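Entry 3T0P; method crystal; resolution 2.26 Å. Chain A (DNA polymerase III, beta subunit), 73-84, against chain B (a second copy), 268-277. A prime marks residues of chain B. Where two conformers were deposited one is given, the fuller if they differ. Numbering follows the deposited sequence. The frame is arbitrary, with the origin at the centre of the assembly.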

# COMPACT_ATOMS: atom_id res chain seq x y z
N LYS A 73 7.83 -6.44 -18.39
CA LYS A 73 6.58 -6.60 -17.64
C LYS A 73 6.01 -8.01 -17.79
O LYS A 73 5.78 -8.68 -16.77
CB LYS A 73 5.52 -5.56 -18.05
CG LYS A 73 5.68 -4.22 -17.35
N ILE A 74 5.87 -8.51 -19.03
CA ILE A 74 5.32 -9.84 -19.26
C ILE A 74 6.24 -10.93 -18.67
O ILE A 74 5.76 -11.82 -17.98
CB ILE A 74 5.01 -10.09 -20.76
CG1 ILE A 74 4.06 -8.99 -21.36
CG2 ILE A 74 4.47 -11.51 -21.02
CD1 ILE A 74 2.75 -8.58 -20.51
N PHE A 75 7.56 -10.85 -18.91
CA PHE A 75 8.49 -11.85 -18.45
C PHE A 75 8.53 -11.91 -16.91
O PHE A 75 8.48 -13.01 -16.36
CB PHE A 75 9.88 -11.62 -19.05
CG PHE A 75 10.94 -12.59 -18.62
CD1 PHE A 75 10.75 -13.95 -18.77
CD2 PHE A 75 12.16 -12.15 -18.14
CE1 PHE A 75 11.76 -14.86 -18.41
CE2 PHE A 75 13.16 -13.05 -17.79
CZ PHE A 75 12.94 -14.40 -17.90
N SER A 76 8.59 -10.75 -16.22
CA SER A 76 8.59 -10.75 -14.75
C SER A 76 7.27 -11.33 -14.19
O SER A 76 7.31 -12.13 -13.25
CB SER A 76 8.79 -9.34 -14.19
OG SER A 76 9.83 -8.63 -14.84
N GLU A 77 6.12 -10.94 -14.76
CA GLU A 77 4.81 -11.43 -14.29
C GLU A 77 4.71 -12.94 -14.50
O GLU A 77 4.23 -13.64 -13.61
CB GLU A 77 3.66 -10.68 -14.97
CG GLU A 77 2.40 -10.65 -14.14
N ILE A 78 5.28 -13.46 -15.62
CA ILE A 78 5.28 -14.90 -15.90
C ILE A 78 6.08 -15.61 -14.82
O ILE A 78 5.54 -16.49 -14.16
CB ILE A 78 5.79 -15.25 -17.32
CG1 ILE A 78 4.77 -14.79 -18.40
CG2 ILE A 78 6.11 -16.76 -17.46
CD1 ILE A 78 5.24 -14.99 -19.86
N VAL A 79 7.34 -15.16 -14.59
CA VAL A 79 8.29 -15.78 -13.66
C VAL A 79 7.72 -15.78 -12.23
O VAL A 79 7.78 -16.79 -11.55
CB VAL A 79 9.70 -15.12 -13.77
CG1 VAL A 79 10.62 -15.57 -12.65
CG2 VAL A 79 10.32 -15.44 -15.12
N ARG A 80 7.14 -14.66 -11.81
CA ARG A 80 6.52 -14.45 -10.50
C ARG A 80 5.32 -15.36 -10.23
O ARG A 80 5.06 -15.69 -9.07
CB ARG A 80 6.04 -13.00 -10.39
CG ARG A 80 6.19 -12.39 -9.02
CD ARG A 80 5.95 -10.89 -9.08
NE ARG A 80 7.15 -10.16 -9.51
CZ ARG A 80 7.17 -9.26 -10.49
NH1 ARG A 80 6.05 -8.97 -11.15
NH2 ARG A 80 8.29 -8.64 -10.80
N LYS A 81 4.56 -15.72 -11.29
CA LYS A 81 3.37 -16.57 -11.19
C LYS A 81 3.60 -18.04 -11.54
O LYS A 81 2.70 -18.85 -11.33
CB LYS A 81 2.23 -15.98 -12.04
CG LYS A 81 1.73 -14.67 -11.45
CD LYS A 81 0.42 -14.24 -12.06
CE LYS A 81 -0.17 -13.05 -11.32
NZ LYS A 81 -1.16 -12.33 -12.17
N LEU A 82 4.80 -18.42 -11.99
CA LEU A 82 5.05 -19.83 -12.31
C LEU A 82 5.17 -20.67 -11.04
O LEU A 82 5.48 -20.11 -9.99
CB LEU A 82 6.34 -19.99 -13.16
CG LEU A 82 6.21 -19.71 -14.64
CD1 LEU A 82 7.52 -19.85 -15.33
CD2 LEU A 82 5.20 -20.61 -15.30
N PRO A 83 4.93 -21.99 -11.10
CA PRO A 83 5.17 -22.83 -9.90
C PRO A 83 6.65 -22.79 -9.48
O PRO A 83 7.53 -22.43 -10.28
CB PRO A 83 4.77 -24.25 -10.35
CG PRO A 83 4.13 -24.11 -11.65
CD PRO A 83 4.55 -22.82 -12.26
N ASP A 84 6.94 -23.20 -8.23
CA ASP A 84 8.29 -23.18 -7.67
C ASP A 84 9.03 -24.42 -8.04
O ASP A 84 9.19 -25.31 -7.22
CB ASP A 84 8.21 -23.00 -6.15
CG ASP A 84 7.71 -21.63 -5.72
OD1 ASP A 84 7.51 -20.76 -6.60
OD2 ASP A 84 7.58 -21.42 -4.51
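Chain B, residues 268-277: IDRATLLVKE

Two antiparallel segments that lie side by side across a dimer interface often combine apolar packing with a polar contact at a helix terminus, and the beta subunit of DNA polymerase III illustrates the arrangement well. Helix 73-81 of chain A runs antiparallel to the helix that includes Ile268′ to Ala271′ of chain B, with 176° between their N-to-C directions and a closest axial approach of 9.7 Å. A type I turn spans Thr272′ to Val275′, and the chain is extended at Val275′ and Lys276′. The numbering runs oppositely on the two chains: Lys81 CA lies 5.5 Å from Arg270′ CA, and one helical turn earlier Glu77 CA lies 6.7 Å from Leu273′ CA.

Lys81, Leu273′ and Arg270′ contribute most of the covered surface. Leu273′ points toward chain A with both chi angles in p, its CD1 packing 3.7 Å from Ile78 CG1 and its CD2 3.7 Å from Glu77 O. Its CB also meets Glu77 CG at 3.7 Å. Lys81, largely extended beyond an m chi1, reaches along chain B; its NZ forms a long salt bridge with Asp269′ OD1 at 3.9 Å and stands 3.7 Å from Thr272′ OG1.

Arg270′ supplies the hydrogen bond between the stretches. Its NH1 donates to Lys81 O at 2.9 Å, with a nearly straight N-H...O angle of 164°. Leu82 is the first residue to leave helical geometry, so this carbonyl belongs to the last helical residue, where the helix no longer supplies an amide four residues ahead. Pro83 CD lies over one face of the guanidinium, 3.7 Å from Arg270′ NH1, while NE and NH2 are satisfied elsewhere in the structure. Farther along, Lys276′ CE comes within 4.1 Å of Ile74 CD1.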

# COMPACT_ATOMS: atom_id res chain seq x y z
N ILE B 268 -5.39 -20.41 -12.82
CA ILE B 268 -6.29 -19.38 -13.32
C ILE B 268 -5.65 -18.00 -13.08
O ILE B 268 -5.72 -17.12 -13.95
CB ILE B 268 -7.71 -19.50 -12.70
CG1 ILE B 268 -8.28 -20.91 -13.01
CG2 ILE B 268 -8.61 -18.40 -13.27
CD1 ILE B 268 -9.73 -21.20 -12.53
N ASP B 269 -4.96 -17.84 -11.96
CA ASP B 269 -4.27 -16.60 -11.65
C ASP B 269 -3.13 -16.37 -12.68
O ASP B 269 -3.00 -15.25 -13.18
CB ASP B 269 -3.76 -16.66 -10.21
CG ASP B 269 -3.04 -15.42 -9.72
OD1 ASP B 269 -3.62 -14.30 -9.84
OD2 ASP B 269 -1.92 -15.56 -9.17
N ARG B 270 -2.37 -17.41 -13.05
CA ARG B 270 -1.30 -17.34 -14.08
C ARG B 270 -1.87 -16.85 -15.41
O ARG B 270 -1.30 -15.98 -16.03
CB ARG B 270 -0.67 -18.72 -14.33
CG ARG B 270 0.47 -19.03 -13.42
CD ARG B 270 1.23 -20.27 -13.86
NE ARG B 270 0.58 -21.50 -13.42
CZ ARG B 270 0.66 -22.00 -12.19
NH1 ARG B 270 1.33 -21.36 -11.24
NH2 ARG B 270 0.05 -23.14 -11.89
N ALA B 271 -2.99 -17.42 -15.83
CA ALA B 271 -3.67 -17.07 -17.06
C ALA B 271 -4.05 -15.57 -17.12
O ALA B 271 -3.98 -14.99 -18.19
CB ALA B 271 -4.93 -17.93 -17.20
N THR B 272 -4.46 -14.96 -15.98
CA THR B 272 -4.86 -13.55 -15.98
C THR B 272 -3.77 -12.58 -16.37
O THR B 272 -4.12 -11.47 -16.77
CB THR B 272 -5.44 -13.07 -14.66
OG1 THR B 272 -4.44 -13.13 -13.65
CG2 THR B 272 -6.70 -13.76 -14.28
N LEU B 273 -2.48 -12.95 -16.24
CA LEU B 273 -1.40 -12.04 -16.64
C LEU B 273 -1.45 -11.75 -18.15
O LEU B 273 -0.98 -10.71 -18.58
CB LEU B 273 0.00 -12.55 -16.20
CG LEU B 273 0.66 -13.73 -16.95
CD1 LEU B 273 1.42 -13.27 -18.17
CD2 LEU B 273 1.58 -14.50 -16.02
N LEU B 274 -2.05 -12.65 -18.96
CA LEU B 274 -2.12 -12.45 -20.40
C LEU B 274 -3.28 -11.52 -20.83
O LEU B 274 -3.30 -11.05 -21.96
CB LEU B 274 -2.23 -13.79 -21.11
CG LEU B 274 -0.99 -14.65 -21.07
CD1 LEU B 274 -1.26 -16.00 -21.63
CD2 LEU B 274 0.17 -14.02 -21.84
N VAL B 275 -4.21 -11.27 -19.92
CA VAL B 275 -5.37 -10.44 -20.20
C VAL B 275 -5.36 -9.18 -19.27
O VAL B 275 -5.43 -9.29 -18.04
CB VAL B 275 -6.67 -11.29 -20.13
CG1 VAL B 275 -6.71 -12.28 -21.29
CG2 VAL B 275 -6.80 -12.03 -18.82
N LYS B 276 -5.18 -8.00 -19.87
CA LYS B 276 -5.10 -6.71 -19.15
C LYS B 276 -6.26 -5.81 -19.56
O LYS B 276 -6.65 -5.84 -20.73
CB LYS B 276 -3.74 -6.00 -19.38
CG LYS B 276 -2.48 -6.89 -19.38
CD LYS B 276 -1.86 -7.13 -17.99
CE LYS B 276 -0.38 -7.48 -18.12
NZ LYS B 276 0.13 -8.32 -16.99
N GLU B 277 -6.80 -5.03 -18.59
CA GLU B 277 -7.94 -4.08 -18.57
C GLU B 277 -8.72 -3.88 -19.91
O GLU B 277 -9.95 -3.95 -19.89
CB GLU B 277 -7.51 -2.71 -18.02